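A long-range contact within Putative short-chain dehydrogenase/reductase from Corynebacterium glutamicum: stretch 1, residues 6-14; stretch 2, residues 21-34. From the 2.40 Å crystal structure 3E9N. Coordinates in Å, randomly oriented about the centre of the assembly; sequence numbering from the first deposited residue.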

ATOM      1  N   LYS A   6     -21.914  -6.854  28.489  1.00 38.52           N
ATOM      2  CA  LYS A   6     -21.228  -5.912  27.523  1.00 38.77           C
ATOM      3  C   LYS A   6     -22.150  -5.481  26.416  1.00 37.43           C
ATOM      4  O   LYS A   6     -23.096  -6.208  26.044  1.00 37.59           O
ATOM      5  CB  LYS A   6     -20.006  -6.565  26.895  1.00 40.02           C
ATOM      6  CG  LYS A   6     -18.945  -6.955  27.921  1.00 43.96           C
ATOM      7  CD  LYS A   6     -17.530  -6.995  27.318  1.00 47.41           C
ATOM      8  CE  LYS A   6     -17.430  -7.952  26.174  1.00 49.38           C
ATOM      9  NZ  LYS A   6     -16.291  -7.506  25.219  1.00 54.04           N
ATOM     10  N   ILE A   7     -21.869  -4.318  25.847  1.00 35.77           N
ATOM     11  CA  ILE A   7     -22.787  -3.779  24.860  1.00 34.43           C
ATOM     12  C   ILE A   7     -22.251  -3.664  23.444  1.00 33.33           C
ATOM     13  O   ILE A   7     -21.199  -3.078  23.217  1.00 33.99           O
ATOM     14  CB  ILE A   7     -23.330  -2.443  25.358  1.00 34.60           C
ATOM     15  CG1 ILE A   7     -24.306  -2.751  26.534  1.00 37.75           C
ATOM     16  CG2 ILE A   7     -24.035  -1.702  24.249  1.00 33.03           C
ATOM     17  CD1 ILE A   7     -23.968  -2.031  27.795  1.00 35.26           C
ATOM     18  N   ALA A   8     -23.018  -4.193  22.498  1.00 31.73           N
ATOM     19  CA  ALA A   8     -22.644  -4.251  21.106  1.00 31.63           C
ATOM     20  C   ALA A   8     -23.665  -3.505  20.268  1.00 31.60           C
ATOM     21  O   ALA A   8     -24.880  -3.583  20.533  1.00 31.88           O
ATOM     22  CB  ALA A   8     -22.604  -5.722  20.636  1.00 30.06           C
ATOM     23  N   VAL A   9     -23.181  -2.795  19.246  1.00 31.30           N
ATOM     24  CA  VAL A   9     -24.062  -2.203  18.209  1.00 30.02           C
ATOM     25  C   VAL A   9     -23.597  -2.689  16.827  1.00 30.18           C
ATOM     26  O   VAL A   9     -22.422  -2.593  16.484  1.00 28.85           O
ATOM     27  CB  VAL A   9     -23.965  -0.661  18.216  1.00 30.27           C
ATOM     28  CG1 VAL A   9     -24.772  -0.053  17.051  1.00 28.87           C
ATOM     29  CG2 VAL A   9     -24.408  -0.111  19.531  1.00 27.83           C
ATOM     30  N   VAL A  10     -24.531  -3.203  16.037  1.00 30.94           N
ATOM     31  CA  VAL A  10     -24.213  -3.788  14.749  1.00 30.55           C
ATOM     32  C   VAL A  10     -25.175  -3.241  13.711  1.00 31.62           C
ATOM     33  O   VAL A  10     -26.396  -3.461  13.835  1.00 30.70           O
ATOM     34  CB  VAL A  10     -24.392  -5.324  14.787  1.00 30.74           C
ATOM     35  CG1 VAL A  10     -24.180  -5.918  13.405  1.00 29.48           C
ATOM     36  CG2 VAL A  10     -23.500  -5.978  15.843  1.00 28.57           C
ATOM     37  N   THR A  11     -24.629  -2.538  12.702  1.00 32.07           N
ATOM     38  CA  THR A  11     -25.386  -2.083  11.540  1.00 31.86           C
ATOM     39  C   THR A  11     -25.403  -3.135  10.436  1.00 33.37           C
ATOM     40  O   THR A  11     -24.598  -4.073  10.412  1.00 34.36           O
ATOM     41  CB  THR A  11     -24.884  -0.717  10.976  1.00 32.24           C
ATOM     42  OG1 THR A  11     -23.547  -0.833  10.454  1.00 32.62           O
ATOM     43  CG2 THR A  11     -24.931   0.389  12.044  1.00 28.66           C
ATOM     44  N   GLY A  12     -26.360  -3.018   9.522  1.00 34.76           N
ATOM     45  CA  GLY A  12     -26.508  -4.015   8.464  1.00 34.56           C
ATOM     46  C   GLY A  12     -26.863  -5.351   9.088  1.00 35.35           C
ATOM     47  O   GLY A  12     -26.516  -6.419   8.550  1.00 36.13           O
ATOM     48  N   ALA A  13     -27.568  -5.303  10.218  1.00 35.13           N
ATOM     49  CA  ALA A  13     -27.810  -6.502  11.015  1.00 35.92           C
ATOM     50  C   ALA A  13     -28.689  -7.547  10.334  1.00 37.01           C
ATOM     51  O   ALA A  13     -28.749  -8.705  10.812  1.00 37.65           O
ATOM     52  CB  ALA A  13     -28.403  -6.132  12.369  1.00 35.50           C
ATOM     53  N   THR A  14     -29.410  -7.156   9.273  1.00 37.61           N
ATOM     54  CA  THR A  14     -30.268  -8.095   8.554  1.00 38.14           C
ATOM     55  C   THR A  14     -29.658  -8.659   7.250  1.00 39.47           C
ATOM     56  O   THR A  14     -30.222  -9.622   6.622  1.00 41.27           O
ATOM     57  CB  THR A  14     -31.767  -7.598   8.408  1.00 38.18           C
ATOM     58  OG1 THR A  14     -31.875  -6.476   7.524  1.00 38.32           O
ATOM     59  CG2 THR A  14     -32.383  -7.231   9.787  1.00 39.01           C
TER
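Stretch 2, residues 21-34: IVKDLSRDHIVYAL

Stretch 2 enters in a helix that began earlier in the chain, passes through a short loop, reverses and returns as a strand, residues 30-34, that lies parallel to strand 7-11. The two strand axes cross at -17° and approach to 4.6 Å, close enough for backbone pairing; the helix runs antiparallel to strand 7-11, at 174°, with its axis 9.7 Å away, which leaves room for a layer of side chains.

The pairing follows the parallel rule: on each strand, alternate residues use both their N and their O toward the partner. Lys6 O accepts from Ile30 N at 2.9 Å, and Ile30 O takes Ala8 N at 3.1 Å. Ala8 O then receives Tyr32 N at 2.8 Å, Tyr32 O receives Val10 N at 2.9 Å, and Val10 O receives Leu34 N at 2.9 Å. The ladder closes past the strand, where the chain turns at Gly12, whose phi of 64° favours glycine: Leu34 O accepts from Ala13 N at 2.9 Å. Gly12 N lies 3.1 Å from the same Leu34 O, but its angle is too poor for a hydrogen bond. Proximity alone does not satisfy a donor.

Between these bonds, CA-H groups lean on the same carbonyls, as with Val9 CA to Tyr32 O at 3.4 Å and Val31 CA to Ala8 O at 3.5 Å.

Side chains alternate across the sheet. The face of Ala8, Val10, Val31 and Ala33 receives the helix: Val10 CG2 meets Leu25 CD1 at 3.7 Å and Ile21 CG2 at 4.0 Å, while Ala8 CB lies 3.8 Å from Leu25 CD1. Beyond the strand, Ala13 CB packs on Ala33 CB at 3.6 Å and on Val22 CG2 at 4.0 Å. On the other face, Ile7 CG2 approaches Tyr32 CE2 at 4.0 Å.

The polar groups of the connection are satisfied partly by the end region of the helix and partly elsewhere in the structure. Leu25 O gathers His29 ND1 at 3.0 Å and Asp28 N at 3.2 Å, with a weak bond from His29 N at 2.8 Å; His29 ND1 also makes a weak bond to Asp28 OD2 at 2.8 Å. His29 NE2 is satisfied elsewhere in the structure, so both ring nitrogens are engaged while His29 CB rests 3.7 Å from Ala8 CB. Ser26 OG donates to Lys23 O at 2.9 Å, and Arg27 NH1 makes a very short salt bridge to Asp24 OD1 at 2.4 Å. The rule to read from it is that backbone hydrogen bonds pair the strands, apolar side chains pack between the strands and against the helix, and the connection is held by backbone and side-chain bonds together.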

ATOM      1  N   ILE A  21     -23.016 -12.075  12.651  1.00 33.33           N
ATOM      2  CA  ILE A  21     -22.310 -11.270  13.657  1.00 32.77           C
ATOM      3  C   ILE A  21     -23.207 -11.084  14.903  1.00 33.77           C
ATOM      4  O   ILE A  21     -22.752 -11.213  16.048  1.00 34.07           O
ATOM      5  CB  ILE A  21     -21.859  -9.893  13.091  1.00 31.75           C
ATOM      6  CG1 ILE A  21     -20.792 -10.125  12.007  1.00 31.44           C
ATOM      7  CG2 ILE A  21     -21.399  -8.962  14.220  1.00 28.65           C
ATOM      8  CD1 ILE A  21     -20.485  -8.911  11.105  1.00 29.47           C
ATOM      9  N   VAL A  22     -24.491 -10.827  14.686  1.00 34.27           N
ATOM     10  CA  VAL A  22     -25.391 -10.681  15.842  1.00 35.13           C
ATOM     11  C   VAL A  22     -25.473 -11.965  16.655  1.00 35.26           C
ATOM     12  O   VAL A  22     -25.410 -11.917  17.895  1.00 35.23           O
ATOM     13  CB  VAL A  22     -26.824 -10.232  15.454  1.00 34.62           C
ATOM     14  CG1 VAL A  22     -27.741 -10.427  16.644  1.00 34.31           C
ATOM     15  CG2 VAL A  22     -26.827  -8.764  14.984  1.00 34.57           C
ATOM     16  N   LYS A  23     -25.603 -13.111  15.975  1.00 35.75           N
ATOM     17  CA  LYS A  23     -25.685 -14.384  16.715  1.00 36.37           C
ATOM     18  C   LYS A  23     -24.398 -14.598  17.506  1.00 35.99           C
ATOM     19  O   LYS A  23     -24.451 -15.072  18.632  1.00 36.87           O
ATOM     20  CB  LYS A  23     -25.993 -15.600  15.806  1.00 36.42           C
ATOM     21  CG  LYS A  23     -27.064 -15.358  14.749  1.00 40.01           C
ATOM     22  CD  LYS A  23     -27.800 -16.626  14.204  1.00 43.31           C
ATOM     23  CE  LYS A  23     -26.803 -17.667  13.676  1.00 46.71           C
ATOM     24  NZ  LYS A  23     -27.224 -18.288  12.367  1.00 47.88           N
ATOM     25  N   ASP A  24     -23.241 -14.230  16.954  1.00 35.09           N
ATOM     26  CA  ASP A  24     -21.979 -14.501  17.672  1.00 35.01           C
ATOM     27  C   ASP A  24     -21.834 -13.643  18.914  1.00 35.17           C
ATOM     28  O   ASP A  24     -21.511 -14.154  19.979  1.00 35.04           O
ATOM     29  CB  ASP A  24     -20.739 -14.313  16.783  1.00 35.04           C
ATOM     30  CG  ASP A  24     -19.444 -14.558  17.531  1.00 35.38           C
ATOM     31  OD1 ASP A  24     -19.059 -15.719  17.611  1.00 38.95           O
ATOM     32  OD2 ASP A  24     -18.774 -13.629  18.048  1.00 38.18           O
ATOM     33  N   LEU A  25     -22.042 -12.338  18.754  1.00 34.74           N
ATOM     34  CA  LEU A  25     -21.874 -11.372  19.842  1.00 34.90           C
ATOM     35  C   LEU A  25     -22.887 -11.509  20.965  1.00 34.52           C
ATOM     36  O   LEU A  25     -22.667 -10.982  22.049  1.00 32.30           O
ATOM     37  CB  LEU A  25     -22.017  -9.937  19.292  1.00 34.57           C
ATOM     38  CG  LEU A  25     -20.956  -9.448  18.293  1.00 36.29           C
ATOM     39  CD1 LEU A  25     -21.200  -7.943  17.928  1.00 35.55           C
ATOM     40  CD2 LEU A  25     -19.581  -9.659  18.914  1.00 35.42           C
ATOM     41  N   SER A  26     -24.031 -12.119  20.646  1.00 35.17           N
ATOM     42  CA  SER A  26     -25.126 -12.281  21.595  1.00 36.45           C
ATOM     43  C   SER A  26     -24.712 -13.288  22.656  1.00 37.63           C
ATOM     44  O   SER A  26     -25.380 -13.405  23.666  1.00 38.58           O
ATOM     45  CB  SER A  26     -26.446 -12.702  20.914  1.00 36.00           C
ATOM     46  OG  SER A  26     -26.420 -14.050  20.440  1.00 37.35           O
ATOM     47  N   ARG A  27     -23.622 -14.020  22.431  1.00 38.04           N
ATOM     48  CA  ARG A  27     -23.112 -14.900  23.458  1.00 39.57           C
ATOM     49  C   ARG A  27     -22.722 -14.080  24.700  1.00 39.28           C
ATOM     50  O   ARG A  27     -22.949 -14.512  25.834  1.00 41.25           O
ATOM     51  CB  ARG A  27     -21.933 -15.761  22.952  1.00 39.79           C
ATOM     52  CG  ARG A  27     -22.306 -16.696  21.737  1.00 44.31           C
ATOM     53  CD  ARG A  27     -21.132 -16.956  20.712  1.00 49.65           C
ATOM     54  NE  ARG A  27     -19.875 -17.297  21.382  1.00 55.90           N
ATOM     55  CZ  ARG A  27     -18.668 -17.313  20.811  1.00 58.82           C
ATOM     56  NH1 ARG A  27     -18.507 -17.006  19.536  1.00 56.39           N
ATOM     57  NH2 ARG A  27     -17.599 -17.631  21.536  1.00 61.97           N
ATOM     58  N   ASP A  28     -22.156 -12.898  24.527  1.00 36.75           N
ATOM     59  CA  ASP A  28     -21.620 -12.222  25.688  1.00 35.34           C
ATOM     60  C   ASP A  28     -21.896 -10.729  25.667  1.00 34.92           C
ATOM     61  O   ASP A  28     -21.239 -10.009  26.398  1.00 35.22           O
ATOM     62  CB  ASP A  28     -20.100 -12.478  25.824  1.00 34.40           C
ATOM     63  CG  ASP A  28     -19.325 -12.082  24.559  1.00 35.20           C
ATOM     64  OD1 ASP A  28     -18.076 -11.993  24.608  1.00 33.60           O
ATOM     65  OD2 ASP A  28     -19.986 -11.841  23.507  1.00 32.48           O
ATOM     66  N   HIS A  29     -22.790 -10.261  24.785  1.00 34.12           N
ATOM     67  CA  HIS A  29     -23.190  -8.853  24.733  1.00 33.75           C
ATOM     68  C   HIS A  29     -24.721  -8.861  24.586  1.00 35.13           C
ATOM     69  O   HIS A  29     -25.287  -9.801  23.973  1.00 34.50           O
ATOM     70  CB  HIS A  29     -22.682  -8.106  23.475  1.00 32.91           C
ATOM     71  CG  HIS A  29     -21.181  -8.033  23.297  1.00 33.40           C
ATOM     72  ND1 HIS A  29     -20.407  -9.117  22.894  1.00 33.51           N
ATOM     73  CD2 HIS A  29     -20.337  -6.973  23.334  1.00 29.94           C
ATOM     74  CE1 HIS A  29     -19.149  -8.735  22.743  1.00 30.90           C
ATOM     75  NE2 HIS A  29     -19.071  -7.442  23.012  1.00 32.67           N
ATOM     76  N   ILE A  30     -25.375  -7.831  25.146  1.00 35.29           N
ATOM     77  CA  ILE A  30     -26.666  -7.358  24.681  1.00 36.21           C
ATOM     78  C   ILE A  30     -26.401  -6.647  23.363  1.00 35.58           C
ATOM     79  O   ILE A  30     -25.599  -5.734  23.302  1.00 35.36           O
ATOM     80  CB  ILE A  30     -27.255  -6.306  25.701  1.00 37.89           C
ATOM     81  CG1 ILE A  30     -27.643  -6.991  27.025  1.00 38.61           C
ATOM     82  CG2 ILE A  30     -28.503  -5.586  25.142  1.00 39.30           C
ATOM     83  CD1 ILE A  30     -26.984  -6.303  28.229  1.00 44.69           C
ATOM     84  N   VAL A  31     -27.041  -7.073  22.290  1.00 35.80           N
ATOM     85  CA  VAL A  31     -26.730  -6.553  20.958  1.00 34.76           C
ATOM     86  C   VAL A  31     -27.834  -5.654  20.400  1.00 35.49           C
ATOM     87  O   VAL A  31     -28.978  -6.114  20.190  1.00 35.20           O
ATOM     88  CB  VAL A  31     -26.554  -7.709  19.940  1.00 34.40           C
ATOM     89  CG1 VAL A  31     -26.295  -7.154  18.556  1.00 35.68           C
ATOM     90  CG2 VAL A  31     -25.439  -8.661  20.352  1.00 32.26           C
ATOM     91  N   TYR A  32     -27.506  -4.390  20.134  1.00 35.36           N
ATOM     92  CA  TYR A  32     -28.402  -3.551  19.336  1.00 35.62           C
ATOM     93  C   TYR A  32     -28.169  -3.754  17.869  1.00 35.91           C
ATOM     94  O   TYR A  32     -27.182  -3.311  17.326  1.00 36.50           O
ATOM     95  CB  TYR A  32     -28.278  -2.104  19.709  1.00 35.30           C
ATOM     96  CG  TYR A  32     -28.617  -1.913  21.170  1.00 37.72           C
ATOM     97  CD1 TYR A  32     -29.892  -1.477  21.576  1.00 38.48           C
ATOM     98  CD2 TYR A  32     -27.689  -2.217  22.143  1.00 36.05           C
ATOM     99  CE1 TYR A  32     -30.208  -1.320  22.932  1.00 37.27           C
ATOM    100  CE2 TYR A  32     -27.985  -2.066  23.469  1.00 38.14           C
ATOM    101  CZ  TYR A  32     -29.240  -1.619  23.867  1.00 38.46           C
ATOM    102  OH  TYR A  32     -29.479  -1.493  25.208  1.00 40.68           O
ATOM    103  N   ALA A  33     -29.118  -4.427  17.239  1.00 36.44           N
ATOM    104  CA  ALA A  33     -29.024  -4.836  15.870  1.00 37.38           C
ATOM    105  C   ALA A  33     -29.866  -3.951  14.927  1.00 38.88           C
ATOM    106  O   ALA A  33     -31.096  -4.151  14.789  1.00 39.35           O
ATOM    107  CB  ALA A  33     -29.472  -6.278  15.771  1.00 36.17           C
ATOM    108  N   LEU A  34     -29.210  -2.999  14.272  1.00 40.01           N
ATOM    109  CA  LEU A  34     -29.866  -2.096  13.329  1.00 41.24           C
ATOM    110  C   LEU A  34     -29.969  -2.667  11.922  1.00 43.03           C
ATOM    111  O   LEU A  34     -28.955  -3.024  11.295  1.00 42.66           O
ATOM    112  CB  LEU A  34     -29.147  -0.755  13.250  1.00 40.64           C
ATOM    113  CG  LEU A  34     -29.280   0.186  14.436  1.00 40.02           C
ATOM    114  CD1 LEU A  34     -28.453  -0.409  15.556  1.00 38.66           C
ATOM    115  CD2 LEU A  34     -28.789   1.601  14.070  1.00 34.65           C
TER